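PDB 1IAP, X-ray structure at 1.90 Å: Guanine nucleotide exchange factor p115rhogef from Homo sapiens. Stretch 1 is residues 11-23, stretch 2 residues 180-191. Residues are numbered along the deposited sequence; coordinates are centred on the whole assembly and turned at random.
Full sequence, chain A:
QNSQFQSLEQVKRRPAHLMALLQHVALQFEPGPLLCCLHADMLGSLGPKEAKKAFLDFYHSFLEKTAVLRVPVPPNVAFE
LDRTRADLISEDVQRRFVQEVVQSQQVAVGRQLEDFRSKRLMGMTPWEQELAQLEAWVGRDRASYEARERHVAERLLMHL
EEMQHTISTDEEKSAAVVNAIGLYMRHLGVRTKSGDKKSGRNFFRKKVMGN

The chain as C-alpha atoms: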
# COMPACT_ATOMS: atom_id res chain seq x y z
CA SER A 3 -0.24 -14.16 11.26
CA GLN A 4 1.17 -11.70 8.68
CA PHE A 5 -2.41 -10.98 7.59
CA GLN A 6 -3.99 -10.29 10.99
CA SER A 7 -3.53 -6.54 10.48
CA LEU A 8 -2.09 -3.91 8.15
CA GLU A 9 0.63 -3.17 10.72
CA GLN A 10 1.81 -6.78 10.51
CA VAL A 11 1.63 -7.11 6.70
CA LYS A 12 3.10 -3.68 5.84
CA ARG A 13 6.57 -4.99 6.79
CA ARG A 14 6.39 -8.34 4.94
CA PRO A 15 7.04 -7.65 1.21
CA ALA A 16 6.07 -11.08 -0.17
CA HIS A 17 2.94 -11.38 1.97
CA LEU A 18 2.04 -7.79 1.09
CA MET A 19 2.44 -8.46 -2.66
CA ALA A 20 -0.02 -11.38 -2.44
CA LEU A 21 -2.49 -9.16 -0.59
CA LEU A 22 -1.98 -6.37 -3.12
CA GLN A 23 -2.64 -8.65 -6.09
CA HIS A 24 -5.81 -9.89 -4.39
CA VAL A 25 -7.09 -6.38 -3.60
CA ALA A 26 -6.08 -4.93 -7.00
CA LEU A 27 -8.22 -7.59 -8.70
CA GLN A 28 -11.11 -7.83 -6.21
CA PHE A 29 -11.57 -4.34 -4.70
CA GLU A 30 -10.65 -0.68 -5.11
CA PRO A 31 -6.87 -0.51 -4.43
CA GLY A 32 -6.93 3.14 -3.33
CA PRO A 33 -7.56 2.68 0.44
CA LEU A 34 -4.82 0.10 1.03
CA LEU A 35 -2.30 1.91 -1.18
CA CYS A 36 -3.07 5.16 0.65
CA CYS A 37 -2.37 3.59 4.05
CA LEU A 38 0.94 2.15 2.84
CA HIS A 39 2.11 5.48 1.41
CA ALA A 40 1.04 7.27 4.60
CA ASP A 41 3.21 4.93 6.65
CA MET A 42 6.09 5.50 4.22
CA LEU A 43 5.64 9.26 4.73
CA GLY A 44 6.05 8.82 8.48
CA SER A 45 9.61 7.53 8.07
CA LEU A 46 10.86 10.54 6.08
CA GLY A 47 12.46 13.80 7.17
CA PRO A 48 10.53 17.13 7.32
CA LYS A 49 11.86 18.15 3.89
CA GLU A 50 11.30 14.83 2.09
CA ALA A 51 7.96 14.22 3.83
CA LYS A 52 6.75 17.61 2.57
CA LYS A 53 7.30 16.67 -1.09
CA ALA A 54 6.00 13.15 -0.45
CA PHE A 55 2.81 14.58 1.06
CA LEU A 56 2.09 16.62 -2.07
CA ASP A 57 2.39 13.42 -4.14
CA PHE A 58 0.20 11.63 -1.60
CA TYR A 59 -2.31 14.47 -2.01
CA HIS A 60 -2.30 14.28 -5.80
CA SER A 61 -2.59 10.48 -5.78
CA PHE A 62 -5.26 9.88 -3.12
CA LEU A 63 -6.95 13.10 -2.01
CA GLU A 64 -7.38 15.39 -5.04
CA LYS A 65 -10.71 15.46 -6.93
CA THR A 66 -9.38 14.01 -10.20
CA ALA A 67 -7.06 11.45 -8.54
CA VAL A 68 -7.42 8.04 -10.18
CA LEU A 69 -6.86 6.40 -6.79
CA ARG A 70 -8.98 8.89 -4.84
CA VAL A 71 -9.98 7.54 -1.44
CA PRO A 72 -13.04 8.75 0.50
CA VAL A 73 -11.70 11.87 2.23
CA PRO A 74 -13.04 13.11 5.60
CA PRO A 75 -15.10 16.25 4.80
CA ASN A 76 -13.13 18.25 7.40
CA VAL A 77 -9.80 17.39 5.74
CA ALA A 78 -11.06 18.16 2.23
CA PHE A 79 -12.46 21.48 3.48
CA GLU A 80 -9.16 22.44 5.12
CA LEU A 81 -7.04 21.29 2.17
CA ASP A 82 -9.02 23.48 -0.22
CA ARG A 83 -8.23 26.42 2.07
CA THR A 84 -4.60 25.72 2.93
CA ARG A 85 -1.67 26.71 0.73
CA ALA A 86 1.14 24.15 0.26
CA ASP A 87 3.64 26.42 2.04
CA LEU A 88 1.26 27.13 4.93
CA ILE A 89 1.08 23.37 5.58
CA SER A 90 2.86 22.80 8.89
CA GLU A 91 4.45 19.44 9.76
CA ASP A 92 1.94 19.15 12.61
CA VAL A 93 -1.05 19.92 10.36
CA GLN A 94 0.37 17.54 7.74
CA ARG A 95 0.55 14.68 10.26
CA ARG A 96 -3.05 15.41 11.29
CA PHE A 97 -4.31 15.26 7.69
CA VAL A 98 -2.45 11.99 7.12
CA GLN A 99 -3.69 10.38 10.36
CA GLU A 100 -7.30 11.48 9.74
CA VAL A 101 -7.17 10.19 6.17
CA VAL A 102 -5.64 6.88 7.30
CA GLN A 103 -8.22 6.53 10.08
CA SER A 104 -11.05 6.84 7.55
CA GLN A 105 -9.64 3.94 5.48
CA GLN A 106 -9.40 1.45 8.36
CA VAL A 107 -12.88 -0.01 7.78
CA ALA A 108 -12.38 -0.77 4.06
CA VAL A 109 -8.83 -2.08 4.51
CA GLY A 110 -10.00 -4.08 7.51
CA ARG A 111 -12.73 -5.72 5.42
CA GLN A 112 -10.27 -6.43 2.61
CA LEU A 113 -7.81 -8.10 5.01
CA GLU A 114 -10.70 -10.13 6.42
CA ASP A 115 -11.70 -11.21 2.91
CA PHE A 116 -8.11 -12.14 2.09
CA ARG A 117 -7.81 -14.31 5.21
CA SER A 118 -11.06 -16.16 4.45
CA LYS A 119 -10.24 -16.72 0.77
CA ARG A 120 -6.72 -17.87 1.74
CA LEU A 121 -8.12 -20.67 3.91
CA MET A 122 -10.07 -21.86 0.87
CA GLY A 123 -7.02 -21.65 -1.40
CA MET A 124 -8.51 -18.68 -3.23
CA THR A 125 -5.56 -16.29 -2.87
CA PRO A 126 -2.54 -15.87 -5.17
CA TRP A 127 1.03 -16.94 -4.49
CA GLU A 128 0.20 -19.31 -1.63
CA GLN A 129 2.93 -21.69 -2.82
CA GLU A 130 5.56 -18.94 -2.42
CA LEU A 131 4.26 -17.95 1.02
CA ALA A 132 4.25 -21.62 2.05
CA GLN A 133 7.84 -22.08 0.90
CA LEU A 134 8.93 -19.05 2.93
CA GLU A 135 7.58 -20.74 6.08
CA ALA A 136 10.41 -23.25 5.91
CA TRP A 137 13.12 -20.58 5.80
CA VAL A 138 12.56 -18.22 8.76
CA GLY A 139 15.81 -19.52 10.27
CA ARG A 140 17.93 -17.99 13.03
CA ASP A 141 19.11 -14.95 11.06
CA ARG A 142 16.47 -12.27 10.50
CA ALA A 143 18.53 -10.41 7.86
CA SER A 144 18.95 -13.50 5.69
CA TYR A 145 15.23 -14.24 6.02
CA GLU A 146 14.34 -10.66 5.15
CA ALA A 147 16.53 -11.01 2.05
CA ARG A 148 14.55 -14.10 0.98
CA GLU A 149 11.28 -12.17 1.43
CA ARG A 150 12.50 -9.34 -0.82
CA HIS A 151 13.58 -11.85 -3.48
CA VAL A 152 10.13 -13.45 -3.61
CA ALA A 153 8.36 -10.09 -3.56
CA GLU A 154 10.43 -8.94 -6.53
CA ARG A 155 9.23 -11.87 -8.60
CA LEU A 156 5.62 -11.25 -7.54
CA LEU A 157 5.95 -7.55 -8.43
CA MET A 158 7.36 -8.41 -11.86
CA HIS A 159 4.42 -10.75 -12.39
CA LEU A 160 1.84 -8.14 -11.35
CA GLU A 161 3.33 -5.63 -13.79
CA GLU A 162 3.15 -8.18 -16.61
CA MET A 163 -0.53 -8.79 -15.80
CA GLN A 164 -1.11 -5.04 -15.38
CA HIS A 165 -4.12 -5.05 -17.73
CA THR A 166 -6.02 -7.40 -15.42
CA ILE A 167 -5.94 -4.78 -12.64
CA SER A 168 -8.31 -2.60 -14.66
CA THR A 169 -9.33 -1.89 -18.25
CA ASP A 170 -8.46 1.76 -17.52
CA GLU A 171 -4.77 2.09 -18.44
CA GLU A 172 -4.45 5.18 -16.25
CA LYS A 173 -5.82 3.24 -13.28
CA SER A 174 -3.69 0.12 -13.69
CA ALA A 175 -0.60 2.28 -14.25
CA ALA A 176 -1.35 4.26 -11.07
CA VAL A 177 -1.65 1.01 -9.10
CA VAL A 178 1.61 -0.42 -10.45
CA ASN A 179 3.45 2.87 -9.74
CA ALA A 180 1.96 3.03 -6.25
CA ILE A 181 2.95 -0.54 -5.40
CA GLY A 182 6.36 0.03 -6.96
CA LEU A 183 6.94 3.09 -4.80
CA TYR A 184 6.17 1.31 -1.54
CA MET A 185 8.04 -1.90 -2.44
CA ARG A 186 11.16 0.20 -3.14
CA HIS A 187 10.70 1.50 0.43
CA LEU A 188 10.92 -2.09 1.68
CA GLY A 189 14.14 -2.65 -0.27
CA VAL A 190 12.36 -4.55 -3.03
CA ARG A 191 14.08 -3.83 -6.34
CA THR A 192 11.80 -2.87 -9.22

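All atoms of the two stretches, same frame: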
# COMPACT_ATOMS: atom_id res chain seq x y z
N VAL A 11 1.33 -6.84 8.11
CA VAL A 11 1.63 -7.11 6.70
C VAL A 11 2.47 -6.03 6.00
O VAL A 11 3.24 -6.34 5.09
CB VAL A 11 0.34 -7.37 5.88
CG1 VAL A 11 -0.42 -6.07 5.61
CG2 VAL A 11 0.67 -8.09 4.58
N LYS A 12 2.37 -4.79 6.46
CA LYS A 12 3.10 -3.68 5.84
C LYS A 12 4.62 -3.86 5.81
O LYS A 12 5.30 -3.22 5.02
CB LYS A 12 2.75 -2.36 6.54
CG LYS A 12 3.36 -2.22 7.93
CD LYS A 12 3.08 -0.87 8.56
CE LYS A 12 3.89 -0.71 9.83
NZ LYS A 12 3.59 0.56 10.55
N ARG A 13 5.13 -4.73 6.68
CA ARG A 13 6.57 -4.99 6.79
C ARG A 13 7.03 -6.27 6.09
O ARG A 13 8.23 -6.53 6.01
CB ARG A 13 6.97 -5.07 8.26
CG ARG A 13 6.45 -3.91 9.10
CD ARG A 13 6.77 -4.08 10.57
NE ARG A 13 6.19 -3.01 11.38
CZ ARG A 13 6.07 -3.05 12.70
NH1 ARG A 13 6.50 -4.10 13.38
NH2 ARG A 13 5.51 -2.03 13.34
N ARG A 14 6.08 -7.07 5.61
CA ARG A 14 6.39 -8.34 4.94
C ARG A 14 6.10 -8.19 3.45
O ARG A 14 4.98 -8.41 2.99
CB ARG A 14 5.54 -9.45 5.55
CG ARG A 14 5.46 -9.38 7.09
CD ARG A 14 6.46 -10.27 7.81
NE ARG A 14 7.86 -9.99 7.49
CZ ARG A 14 8.60 -9.06 8.09
NH1 ARG A 14 8.08 -8.30 9.05
NH2 ARG A 14 9.87 -8.91 7.75
N PRO A 15 7.13 -7.86 2.65
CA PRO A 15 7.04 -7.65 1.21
C PRO A 15 6.36 -8.72 0.36
O PRO A 15 5.54 -8.39 -0.50
CB PRO A 15 8.50 -7.40 0.80
CG PRO A 15 9.28 -8.17 1.81
CD PRO A 15 8.55 -7.89 3.09
N ALA A 16 6.67 -10.00 0.60
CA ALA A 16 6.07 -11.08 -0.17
C ALA A 16 4.59 -11.24 0.19
O ALA A 16 3.74 -11.36 -0.69
CB ALA A 16 6.81 -12.38 0.08
N HIS A 17 4.31 -11.25 1.49
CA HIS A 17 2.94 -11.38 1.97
C HIS A 17 2.11 -10.19 1.51
O HIS A 17 0.98 -10.36 1.05
CB HIS A 17 2.93 -11.56 3.49
CG HIS A 17 3.69 -12.77 3.93
ND1 HIS A 17 3.07 -13.90 4.42
CD2 HIS A 17 5.01 -13.07 3.85
CE1 HIS A 17 3.97 -14.84 4.61
NE2 HIS A 17 5.15 -14.37 4.27
N LEU A 18 2.72 -9.01 1.53
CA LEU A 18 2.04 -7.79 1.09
C LEU A 18 1.73 -7.84 -0.41
O LEU A 18 0.64 -7.45 -0.82
CB LEU A 18 2.89 -6.56 1.44
CG LEU A 18 2.23 -5.20 1.18
CD1 LEU A 18 0.90 -5.12 1.94
CD2 LEU A 18 3.16 -4.09 1.62
N MET A 19 2.67 -8.33 -1.22
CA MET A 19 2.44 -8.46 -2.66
C MET A 19 1.24 -9.36 -2.97
O MET A 19 0.47 -9.08 -3.88
CB MET A 19 3.68 -8.99 -3.39
CG MET A 19 4.74 -7.93 -3.72
SD MET A 19 4.06 -6.51 -4.63
CE MET A 19 3.23 -7.33 -6.00
N ALA A 20 1.10 -10.46 -2.23
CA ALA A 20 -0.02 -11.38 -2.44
C ALA A 20 -1.32 -10.66 -2.12
O ALA A 20 -2.29 -10.73 -2.88
CB ALA A 20 0.14 -12.64 -1.55
N LEU A 21 -1.32 -9.92 -1.02
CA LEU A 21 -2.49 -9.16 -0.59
C LEU A 21 -2.83 -8.10 -1.64
O LEU A 21 -3.99 -7.93 -2.00
CB LEU A 21 -2.23 -8.49 0.76
CG LEU A 21 -3.27 -7.49 1.27
CD1 LEU A 21 -4.60 -8.20 1.53
CD2 LEU A 21 -2.76 -6.83 2.55
N LEU A 22 -1.80 -7.40 -2.12
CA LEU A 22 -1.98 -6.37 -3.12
C LEU A 22 -2.60 -6.92 -4.39
O LEU A 22 -3.52 -6.31 -4.94
CB LEU A 22 -0.64 -5.70 -3.45
CG LEU A 22 -0.27 -4.30 -2.93
CD1 LEU A 22 -1.40 -3.65 -2.14
CD2 LEU A 22 0.99 -4.38 -2.10
N GLN A 23 -2.09 -8.06 -4.87
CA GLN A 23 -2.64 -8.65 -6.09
C GLN A 23 -4.11 -9.00 -5.89
O GLN A 23 -4.93 -8.79 -6.79
CB GLN A 23 -1.86 -9.89 -6.52
CG GLN A 23 -2.46 -10.55 -7.77
CD GLN A 23 -1.59 -11.63 -8.35
OE1 GLN A 23 -2.09 -12.65 -8.84
NE2 GLN A 23 -0.29 -11.42 -8.32
N ALA A 180 2.17 2.95 -7.69
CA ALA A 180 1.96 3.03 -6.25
C ALA A 180 2.59 1.85 -5.51
O ALA A 180 3.25 2.04 -4.49
CB ALA A 180 0.46 3.10 -5.95
N ILE A 181 2.37 0.64 -6.03
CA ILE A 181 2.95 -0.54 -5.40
C ILE A 181 4.47 -0.48 -5.54
O ILE A 181 5.20 -0.72 -4.59
CB ILE A 181 2.39 -1.85 -6.02
CG1 ILE A 181 0.91 -2.00 -5.64
CG2 ILE A 181 3.16 -3.06 -5.52
CD1 ILE A 181 0.16 -3.05 -6.44
N GLY A 182 4.93 -0.07 -6.72
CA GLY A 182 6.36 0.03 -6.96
C GLY A 182 7.04 0.96 -5.97
O GLY A 182 8.08 0.63 -5.40
N LEU A 183 6.41 2.10 -5.72
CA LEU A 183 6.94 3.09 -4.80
C LEU A 183 7.13 2.54 -3.39
O LEU A 183 8.19 2.68 -2.79
CB LEU A 183 6.04 4.33 -4.76
CG LEU A 183 6.55 5.55 -3.98
CD1 LEU A 183 7.83 6.07 -4.63
CD2 LEU A 183 5.49 6.63 -3.95
N TYR A 184 6.10 1.86 -2.89
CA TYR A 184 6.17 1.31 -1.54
C TYR A 184 7.12 0.12 -1.43
O TYR A 184 7.80 -0.04 -0.41
CB TYR A 184 4.77 0.92 -1.04
CG TYR A 184 4.78 0.53 0.41
CD1 TYR A 184 4.80 1.50 1.41
CD2 TYR A 184 4.80 -0.81 0.79
CE1 TYR A 184 4.87 1.14 2.76
CE2 TYR A 184 4.87 -1.17 2.14
CZ TYR A 184 4.90 -0.19 3.11
OH TYR A 184 4.95 -0.54 4.44
N MET A 185 7.16 -0.73 -2.46
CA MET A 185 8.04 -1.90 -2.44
C MET A 185 9.51 -1.44 -2.39
O MET A 185 10.33 -2.04 -1.70
CB MET A 185 7.80 -2.78 -3.67
CG MET A 185 6.57 -3.69 -3.54
SD MET A 185 6.77 -4.92 -2.19
CE MET A 185 5.11 -4.87 -1.45
N ARG A 186 9.81 -0.37 -3.10
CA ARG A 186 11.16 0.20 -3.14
C ARG A 186 11.53 0.63 -1.71
O ARG A 186 12.69 0.51 -1.30
CB ARG A 186 11.16 1.39 -4.08
CG ARG A 186 12.52 1.85 -4.56
CD ARG A 186 12.32 2.84 -5.70
NE ARG A 186 11.53 2.24 -6.78
CZ ARG A 186 10.49 2.82 -7.37
NH1 ARG A 186 10.10 4.04 -7.01
NH2 ARG A 186 9.83 2.17 -8.32
N HIS A 187 10.53 1.07 -0.96
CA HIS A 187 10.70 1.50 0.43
C HIS A 187 11.06 0.31 1.32
O HIS A 187 11.71 0.47 2.35
CB HIS A 187 9.41 2.17 0.92
CG HIS A 187 9.47 2.63 2.34
ND1 HIS A 187 8.87 1.93 3.37
CD2 HIS A 187 10.03 3.72 2.90
CE1 HIS A 187 9.07 2.57 4.51
NE2 HIS A 187 9.77 3.66 4.25
N LEU A 188 10.63 -0.88 0.92
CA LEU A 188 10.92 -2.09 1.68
C LEU A 188 12.20 -2.76 1.18
O LEU A 188 12.55 -3.85 1.63
CB LEU A 188 9.76 -3.09 1.58
CG LEU A 188 8.39 -2.63 2.11
CD1 LEU A 188 7.38 -3.76 1.92
CD2 LEU A 188 8.50 -2.25 3.59
N GLY A 189 12.90 -2.10 0.26
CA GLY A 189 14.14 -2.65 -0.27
C GLY A 189 13.93 -3.59 -1.44
O GLY A 189 14.88 -4.23 -1.91
N VAL A 190 12.69 -3.68 -1.92
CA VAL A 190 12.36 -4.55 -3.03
C VAL A 190 12.67 -3.85 -4.35
O VAL A 190 12.04 -2.84 -4.69
CB VAL A 190 10.88 -4.99 -2.98
CG1 VAL A 190 10.50 -5.82 -4.20
CG2 VAL A 190 10.62 -5.78 -1.71
N ARG A 191 13.65 -4.39 -5.06
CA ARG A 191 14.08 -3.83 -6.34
C ARG A 191 13.02 -3.98 -7.42
O ARG A 191 12.43 -5.05 -7.59
CB ARG A 191 15.39 -4.47 -6.78
CG ARG A 191 16.50 -4.36 -5.75
CD ARG A 191 17.77 -5.04 -6.21
NE ARG A 191 18.74 -5.14 -5.12
CZ ARG A 191 18.91 -6.22 -4.37
NH1 ARG A 191 18.19 -7.31 -4.58
NH2 ARG A 191 19.82 -6.21 -3.39

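Two helices far apart in sequence, 15-23 and 180-187, run nearly antiparallel, with an angle of 169° between their directions. Their axes come no closer than 11.2 Å, a gap wide enough to be filled by long aliphatic and sulfur-containing side chains rather than by backbone packed on backbone. Together the two stretches bury 452 Å², and the residues that contribute most are Met185, Ile181 and Pro15.

Met185 is the centrepiece. Its CA-to-CB bond points sideways, but chi1 and chi2 both in the m well bring the end of the chain nearer the first helix, where it sits as a knob among Pro15, Leu18, Met19 and Leu22. The CE methyl of Met185 lies 3.7 Å from the carbonyl oxygen O of Pro15, 3.7 Å from CD2 of Leu18, 3.7 Å from SD of Met19 and 4.2 Å from CD2 of Leu22. Methionine suits this place because its unbranched, flexible chain can turn into a pocket and present a slim apolar tip to several neighbours at once.

One turn earlier, Ile181 points toward the first helix and uses both arms of its branched side chain. CG2 of Ile181 meets SD of Met19 at 3.7 Å, while CD1 of Ile181 reaches CG of Leu22 at 3.8 Å. Met19 itself starts out sideways, and its three m torsions bring its sulfur between the two helices, 3.7 Å from both Ile181 CG2 and Met185 CE.

Pro15 opens the first helix. In a first turn the backbone N has no preceding carbonyl to bond to, so proline's lack of an N-H costs nothing. Its CA-to-CB bond points toward the second stretch, as that chain leaves its helix, and CB of Pro15 lies 3.7 Å from CG2 of Val190 and 4.0 Å from CD1 of Leu188. Gly189 separates these two apolar residues; its positive phi of 86° would jam a CB against the preceding carbonyl oxygen, so glycine fits the turn that brings Val190 back into contact.

The contact has one hydrogen bond across it. Tyr184 points toward stretch 1, and the OH of Tyr184 donates to the backbone O of Lys12 at 2.8 Å, with the acceptor near the plane of the ring at its edge. Tyrosine thus combines an apolar ring, whose CE2 packs 3.4 Å from CD2 of Leu18, with a hydroxyl that satisfies a buried carbonyl. The end of the Lys12 side chain leads away from the second stretch; the polar link is made by its backbone O.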